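Local coordinates for exopolyphosphatase (Cytophaga hutchinsonii, PDB 3MDQ), which probably hydrolyses inorganic polyphosphate from the chain end to release orthophosphate, as a member of the Ppx/GppA phosphatases, which share the actin-like ATPase fold, at residues V8-M11 with F16-L19; L31-S36 with S298-V303. One frame throughout, in Å; residues are numbered along the deposited sequence.

Contact 1 is the first hairpin of the N-terminal sheet, and contact 2 runs from the next strand over to the helix that begins at L299; their centres lie about 5 Å apart. Strand 15-24 is common ground: its outer edge pairs with 31-36, with F16 N 2.8 Å from S36 O and L18 O 2.9 Å from E34 N. The helix of contact 2 lies against the sheet face bearing V8, D10 and H17, where H17 CB packs 3.7 Å from K300 CD. Sulfate near H17 and bound by K35, probably from the crystallisation liquor, is consistent with a phosphate-binding cleft on this face, as expected for the family.

Contact 1: residues V8-M11 with F16-L19; sequences VIDM and FHLL
F16 lays its ring against M11, a selenomethionine, near the turn of the hairpin formed by strands 5-11 and 15-24. From the backbone outward, F16 CB sits 3.9 Å from D10 O; with CG anti to its own carbonyl carbon (chi1 -78°), the ring leans across to the other strand. CD1 comes 3.6 Å from M11 CA, whose C-H stands over the ring face, 22° off the normal: a CH-pi contact. Farther out, CE2 meets M11 CG at 3.9 Å, and CZ touches the terminal CE of M11 at 3.8 Å, while the selenium sits obliquely to the ring. A serine here would probably leave the M11 side chain without its flat support and open a gap beside the turn. On the other sheet face D10 and H17 run side by side, D10 OD2 3.9 Å from H17 CD2, carboxylate and imidazole planes 33° apart. Backbone hydrogen bonds hold the antiparallel ladder, among them V8 N to L19 O at 2.8 Å and D10 N to H17 O at 2.9 Å. In actin-like ATPases the turn of this hairpin is the first phosphate-binding loop. Helices 52-71 and 91-102 cover the F16 and M11 face, helix 299-309 the D10 and H17 face, and strands 76-81 and 27-37 flank the pair.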
ATOM      1  N   VAL A   8     -15.848  -0.813  -1.137  1.00  9.23           N
ATOM      2  CA  VAL A   8     -14.748   0.132  -1.141  1.00  8.79           C
ATOM      3  C   VAL A   8     -13.823  -0.234  -2.288  1.00  9.01           C
ATOM      4  O   VAL A   8     -13.444  -1.394  -2.432  1.00  9.93           O
ATOM      5  CB  VAL A   8     -13.940   0.096   0.188  1.00  9.16           C
ATOM      6  CG1 VAL A   8     -12.783   1.084   0.131  1.00 11.37           C
ATOM      7  CG2 VAL A   8     -14.830   0.408   1.389  1.00 11.13           C
ATOM      8  N   ILE A   9     -13.454   0.772  -3.091  1.00 10.29           N
ATOM      9  CA  ILE A   9     -12.466   0.635  -4.164  1.00  9.70           C
ATOM     10  C   ILE A   9     -11.269   1.539  -3.801  1.00 11.69           C
ATOM     11  O   ILE A   9     -11.436   2.723  -3.519  1.00 12.80           O
ATOM     12  CB  ILE A   9     -13.014   1.028  -5.550  1.00  9.76           C
ATOM     13  CG1 ILE A   9     -14.157   0.105  -5.948  1.00 11.07           C
ATOM     14  CG2 ILE A   9     -11.867   1.040  -6.608  1.00 12.74           C
ATOM     15  CD1 ILE A   9     -15.011   0.588  -7.137  1.00 13.71           C
ATOM     16  N   ASP A  10     -10.083   0.948  -3.821  1.00  9.88           N
ATOM     17  CA  ASP A  10      -8.811   1.653  -3.658  1.00 11.53           C
ATOM     18  C   ASP A  10      -8.191   1.692  -5.028  1.00 11.33           C
ATOM     19  O   ASP A  10      -7.725   0.656  -5.540  1.00 12.31           O
ATOM     20  CB  ASP A  10      -7.934   0.876  -2.635  1.00 10.23           C
ATOM     21  CG  ASP A  10      -6.518   1.361  -2.536  1.00 17.70           C
ATOM     22  OD1 ASP A  10      -6.100   2.354  -3.180  1.00 17.33           O
ATOM     23  OD2 ASP A  10      -5.776   0.696  -1.778  1.00 16.74           O
HETATM   24  N   MSE A  11      -8.115   2.889  -5.602  1.00 10.95           N
HETATM   25  CA  MSE A  11      -7.469   3.071  -6.929  1.00 12.19           C
HETATM   26  C   MSE A  11      -6.000   3.366  -6.746  1.00 13.93           C
HETATM   27  O   MSE A  11      -5.576   4.498  -6.883  1.00 17.38           O
HETATM   28  CB  MSE A  11      -8.118   4.201  -7.714  1.00 13.70           C
HETATM   29  CG  MSE A  11      -9.523   3.894  -8.078  1.00 11.22           C
HETATM   30 SE   MSE A  11     -10.440   5.410  -8.927  0.75 16.64          SE
HETATM   31  CE  MSE A  11      -9.331   5.626 -10.498  1.00 18.58           C
ATOM     32  N   PHE A  16      -5.454  -1.940  -8.275  1.00 10.49           N
ATOM     33  CA  PHE A  16      -6.750  -1.489  -7.773  1.00 10.45           C
ATOM     34  C   PHE A  16      -7.318  -2.617  -6.928  1.00 10.76           C
ATOM     35  O   PHE A  16      -7.174  -3.768  -7.288  1.00 11.46           O
ATOM     36  CB  PHE A  16      -7.764  -1.206  -8.913  1.00  9.58           C
ATOM     37  CG  PHE A  16      -7.581   0.101  -9.645  1.00  7.80           C
ATOM     38  CD1 PHE A  16      -6.421   0.824  -9.591  1.00  9.09           C
ATOM     39  CD2 PHE A  16      -8.582   0.601 -10.473  1.00  8.57           C
ATOM     40  CE1 PHE A  16      -6.283   2.026 -10.263  1.00  9.14           C
ATOM     41  CE2 PHE A  16      -8.416   1.780 -11.169  1.00 10.01           C
ATOM     42  CZ  PHE A  16      -7.244   2.488 -11.073  1.00 10.23           C
ATOM     43  N   HIS A  17      -7.999  -2.251  -5.840  1.00  9.43           N
ATOM     44  CA  HIS A  17      -8.608  -3.231  -4.928  1.00 10.85           C
ATOM     45  C   HIS A  17     -10.071  -2.976  -4.773  1.00 11.06           C
ATOM     46  O   HIS A  17     -10.514  -1.809  -4.720  1.00 11.81           O
ATOM     47  CB  HIS A  17      -7.966  -3.131  -3.539  1.00 10.55           C
ATOM     48  CG  HIS A  17      -6.508  -3.440  -3.537  1.00 12.27           C
ATOM     49  ND1 HIS A  17      -6.024  -4.718  -3.356  1.00 16.96           N
ATOM     50  CD2 HIS A  17      -5.429  -2.648  -3.745  1.00 18.19           C
ATOM     51  CE1 HIS A  17      -4.696  -4.691  -3.435  1.00 17.87           C
ATOM     52  NE2 HIS A  17      -4.312  -3.451  -3.666  1.00 18.49           N
ATOM     53  N   LEU A  18     -10.838  -4.057  -4.628  1.00 10.79           N
ATOM     54  CA  LEU A  18     -12.252  -4.018  -4.363  1.00  9.55           C
ATOM     55  C   LEU A  18     -12.533  -4.873  -3.125  1.00 10.53           C
ATOM     56  O   LEU A  18     -12.228  -6.040  -3.105  1.00 10.72           O
ATOM     57  CB  LEU A  18     -13.079  -4.579  -5.529  1.00 11.16           C
ATOM     58  CG  LEU A  18     -14.580  -4.750  -5.288  1.00 10.61           C
ATOM     59  CD1 LEU A  18     -15.347  -3.416  -5.001  1.00 10.13           C
ATOM     60  CD2 LEU A  18     -15.200  -5.452  -6.527  1.00 10.19           C
ATOM     61  N   LEU A  19     -13.119  -4.245  -2.116  1.00  9.01           N
ATOM     62  CA  LEU A  19     -13.554  -4.920  -0.907  1.00  9.61           C
ATOM     63  C   LEU A  19     -15.056  -4.733  -0.715  1.00  8.34           C
ATOM     64  O   LEU A  19     -15.537  -3.600  -0.671  1.00 10.86           O
ATOM     65  CB  LEU A  19     -12.840  -4.335   0.301  1.00  9.75           C
ATOM     66  CG  LEU A  19     -13.189  -4.926   1.673  1.00 11.16           C
ATOM     67  CD1 LEU A  19     -12.678  -6.331   1.791  1.00 13.60           C
ATOM     68  CD2 LEU A  19     -12.542  -4.045   2.802  1.00 12.62           C
TER

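Contact 2: residues L31-S36 with S298-V303; sequences LVNEKS and SLKEGV. With SO4 (sulfate ion), chain F.
N33 reaches out with CG anti to its backbone N (chi1 -175°), and K300 comes to meet it with CG wedged between its backbone N and carbonyl carbon (chi1 67°) and a final bend at the amine (chi4 -61°). In this actin-like ATPase fold the meeting joins the edge strand 27-37 of the N-terminal sheet to the first turn of helix 299-309, which packs on that sheet through V8, D10 and H17. The two side chains cross at about a right angle: N33 OD1 lies 3.5 Å from K300 CE, a methylene contact, and water carries the polar link. One water takes a bond from K300 NZ at 3.0 Å and a weak one from N33 ND2; a second takes another weak bond from ND2 and is hydrogen-bonded to E301 OE2 at 2.6 Å. The bend in K300 also brings NZ onto the syn lone pair of E301 OE2, a 3.0 Å salt bridge that probably offsets the charge of this buried lysine. E301 OE1 in turn accepts S298 N at 2.9 Å, approached from its anti side and well out of the carboxylate plane. That is one half of a capping box; the N-cap serine's own side chain makes no capping bond. Upstream, L31 and V32 both face I20 in a classic beta bulge. Farther along the strand K35 stretches to a sulfate, which R269 also binds; K35 NZ donates to sulfate O1 at 2.6 Å and only weakly to O4 at 3.3 Å.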
ATOM      1  N   LEU A  31     -17.332 -10.379   1.838  1.00 14.11           N
ATOM      2  CA  LEU A  31     -17.902 -11.070   0.689  1.00 13.61           C
ATOM      3  C   LEU A  31     -16.948 -11.151  -0.492  1.00 12.36           C
ATOM      4  O   LEU A  31     -16.927 -12.159  -1.186  1.00 15.66           O
ATOM      5  CB  LEU A  31     -19.192 -10.357   0.267  1.00 14.13           C
ATOM      6  CG  LEU A  31     -20.340 -10.261   1.261  1.00 17.33           C
ATOM      7  CD1 LEU A  31     -21.517  -9.613   0.582  1.00 17.34           C
ATOM      8  CD2 LEU A  31     -20.724 -11.632   1.808  1.00 19.20           C
ATOM      9  N   VAL A  32     -16.233 -10.057  -0.797  1.00 11.73           N
ATOM     10  CA  VAL A  32     -15.312  -9.988  -1.938  1.00 11.76           C
ATOM     11  C   VAL A  32     -14.064  -9.223  -1.500  1.00  9.44           C
ATOM     12  O   VAL A  32     -14.174  -8.190  -0.837  1.00 11.71           O
ATOM     13  CB  VAL A  32     -15.949  -9.200  -3.123  1.00 14.38           C
ATOM     14  CG1 VAL A  32     -14.940  -9.012  -4.281  1.00 17.94           C
ATOM     15  CG2 VAL A  32     -17.233  -9.884  -3.618  1.00 13.82           C
ATOM     16  N   ASN A  33     -12.891  -9.752  -1.855  1.00 12.33           N
ATOM     17  CA  ASN A  33     -11.641  -9.062  -1.715  1.00 12.06           C
ATOM     18  C   ASN A  33     -10.866  -9.394  -2.993  1.00 16.95           C
ATOM     19  O   ASN A  33     -10.319 -10.479  -3.104  1.00 16.86           O
ATOM     20  CB  ASN A  33     -10.922  -9.517  -0.457  1.00 13.73           C
ATOM     21  CG  ASN A  33      -9.657  -8.723  -0.195  1.00 19.78           C
ATOM     22  OD1 ASN A  33      -9.138  -8.060  -1.079  1.00 25.97           O
ATOM     23  ND2 ASN A  33      -9.173  -8.769   1.038  1.00 26.93           N
ATOM     24  N   GLU A  34     -10.856  -8.448  -3.939  0.50 15.61           N
ATOM     25  CA  GLU A  34     -10.413  -8.653  -5.322  0.50 15.96           C
ATOM     26  C   GLU A  34      -9.329  -7.624  -5.627  0.50 14.50           C
ATOM     27  O   GLU A  34      -9.394  -6.520  -5.109  0.50 15.20           O
ATOM     28  CB  GLU A  34     -11.610  -8.398  -6.255  0.50 17.43           C
ATOM     29  CG  GLU A  34     -11.371  -8.633  -7.723  0.50 26.38           C
ATOM     30  CD  GLU A  34     -12.160  -9.800  -8.242  0.50 32.38           C
ATOM     31  OE1 GLU A  34     -12.965 -10.351  -7.462  0.50 32.95           O
ATOM     32  OE2 GLU A  34     -11.988 -10.159  -9.424  0.50 35.21           O
ATOM     33  N   LYS A  35      -8.341  -7.975  -6.452  1.00 14.82           N
ATOM     34  CA  LYS A  35      -7.382  -7.006  -6.935  1.00 14.45           C
ATOM     35  C   LYS A  35      -7.239  -7.111  -8.447  1.00 15.78           C
ATOM     36  O   LYS A  35      -7.532  -8.148  -9.062  1.00 15.44           O
ATOM     37  CB  LYS A  35      -6.012  -7.198  -6.298  1.00 18.09           C
ATOM     38  CG  LYS A  35      -5.330  -8.494  -6.677  1.00 24.94           C
ATOM     39  CD  LYS A  35      -3.960  -8.644  -5.950  1.00 34.58           C
ATOM     40  CE  LYS A  35      -3.548 -10.123  -5.885  1.00 40.93           C
ATOM     41  NZ  LYS A  35      -2.571 -10.399  -4.803  1.00 41.55           N
ATOM     42  N   SER A  36      -6.743  -6.033  -9.033  1.00 12.76           N
ATOM     43  CA  SER A  36      -6.511  -5.997 -10.462  1.00 11.52           C
ATOM     44  C   SER A  36      -5.338  -5.085 -10.718  1.00 14.36           C
ATOM     45  O   SER A  36      -5.300  -3.950 -10.208  1.00 13.43           O
ATOM     46  CB  SER A  36      -7.789  -5.465 -11.119  1.00 15.70           C
ATOM     47  OG  SER A  36      -7.629  -5.226 -12.516  1.00 19.13           O
ATOM     48  N   SER A 298      -5.079  -2.434   5.094  1.00 10.02           N
ATOM     49  CA  SER A 298      -4.457  -1.216   4.637  1.00 10.47           C
ATOM     50  C   SER A 298      -5.591  -0.208   4.303  1.00 10.09           C
ATOM     51  O   SER A 298      -6.594  -0.162   4.997  1.00 10.18           O
ATOM     52  CB  SER A 298      -3.502  -1.481   3.478  1.00 13.12           C
ATOM     53  OG  SER A 298      -4.140  -2.038   2.359  1.00 14.69           O
ATOM     54  N   LEU A 299      -5.406   0.626   3.289  1.00  9.29           N
ATOM     55  CA  LEU A 299      -6.352   1.702   3.040  1.00  8.84           C
ATOM     56  C   LEU A 299      -7.812   1.271   2.938  1.00  9.88           C
ATOM     57  O   LEU A 299      -8.673   1.894   3.550  1.00  9.72           O
ATOM     58  CB  LEU A 299      -5.972   2.494   1.768  1.00  9.16           C
ATOM     59  CG  LEU A 299      -6.922   3.607   1.347  1.00 10.21           C
ATOM     60  CD1 LEU A 299      -6.980   4.697   2.396  1.00  8.77           C
ATOM     61  CD2 LEU A 299      -6.427   4.173  -0.009  1.00 11.99           C
ATOM     62  N   LYS A 300      -8.099   0.231   2.161  1.00 10.56           N
ATOM     63  CA  LYS A 300      -9.498  -0.133   1.914  1.00  9.83           C
ATOM     64  C   LYS A 300     -10.223  -0.518   3.216  1.00  8.85           C
ATOM     65  O   LYS A 300     -11.375  -0.143   3.438  1.00  8.86           O
ATOM     66  CB  LYS A 300      -9.606  -1.234   0.852  1.00 10.26           C
ATOM     67  CG  LYS A 300      -9.052  -2.589   1.223  1.00 10.66           C
ATOM     68  CD  LYS A 300      -8.782  -3.518   0.008  1.00 14.83           C
ATOM     69  CE  LYS A 300      -8.320  -4.979   0.431  1.00 18.05           C
ATOM     70  NZ  LYS A 300      -7.075  -4.888   1.182  1.00 24.25           N
ATOM     71  N   GLU A 301      -9.516  -1.239   4.081  1.00  9.53           N
ATOM     72  CA  GLU A 301     -10.058  -1.564   5.387  1.00  9.72           C
ATOM     73  C   GLU A 301     -10.174  -0.338   6.290  1.00  9.56           C
ATOM     74  O   GLU A 301     -11.125  -0.206   7.035  1.00  9.20           O
ATOM     75  CB  GLU A 301      -9.275  -2.650   6.102  1.00  9.16           C
ATOM     76  CG  GLU A 301      -9.430  -4.036   5.473  1.00 11.41           C
ATOM     77  CD  GLU A 301      -8.525  -4.327   4.310  1.00 12.89           C
ATOM     78  OE1 GLU A 301      -7.555  -3.576   4.023  1.00 11.84           O
ATOM     79  OE2 GLU A 301      -8.790  -5.383   3.633  1.00 18.06           O
ATOM     80  N   GLY A 302      -9.209   0.569   6.217  1.00  9.34           N
ATOM     81  CA  GLY A 302      -9.343   1.792   6.964  1.00  9.57           C
ATOM     82  C   GLY A 302     -10.524   2.627   6.570  1.00 10.07           C
ATOM     83  O   GLY A 302     -11.162   3.244   7.418  1.00  8.81           O
ATOM     84  N   VAL A 303     -10.809   2.671   5.274  1.00  8.87           N
ATOM     85  CA  VAL A 303     -12.014   3.343   4.771  1.00  7.63           C
ATOM     86  C   VAL A 303     -13.281   2.687   5.346  1.00  7.82           C
ATOM     87  O   VAL A 303     -14.184   3.369   5.868  1.00  8.85           O
ATOM     88  CB  VAL A 303     -12.010   3.379   3.225  1.00  7.02           C
ATOM     89  CG1 VAL A 303     -13.378   3.778   2.673  1.00  9.23           C
ATOM     90  CG2 VAL A 303     -10.903   4.304   2.707  1.00  8.23           C
TER
HETATM   91  S   SO4 F 319      -1.943  -7.919  -2.355  0.70 28.64           S
HETATM   92  O1  SO4 F 319      -1.409  -8.348  -3.653  0.70 35.68           O
HETATM   93  O2  SO4 F 319      -2.086  -6.468  -2.369  0.70 29.55           O
HETATM   94  O3  SO4 F 319      -1.003  -8.331  -1.318  0.70 27.78           O
HETATM   95  O4  SO4 F 319      -3.253  -8.537  -2.125  0.70 37.37           O
HETATM   96  O   HOH W   1      -5.956  -7.608   0.616  1.00 25.72           O
HETATM   97  O   HOH W   2      -7.107  -7.399   3.286  1.00 33.22           O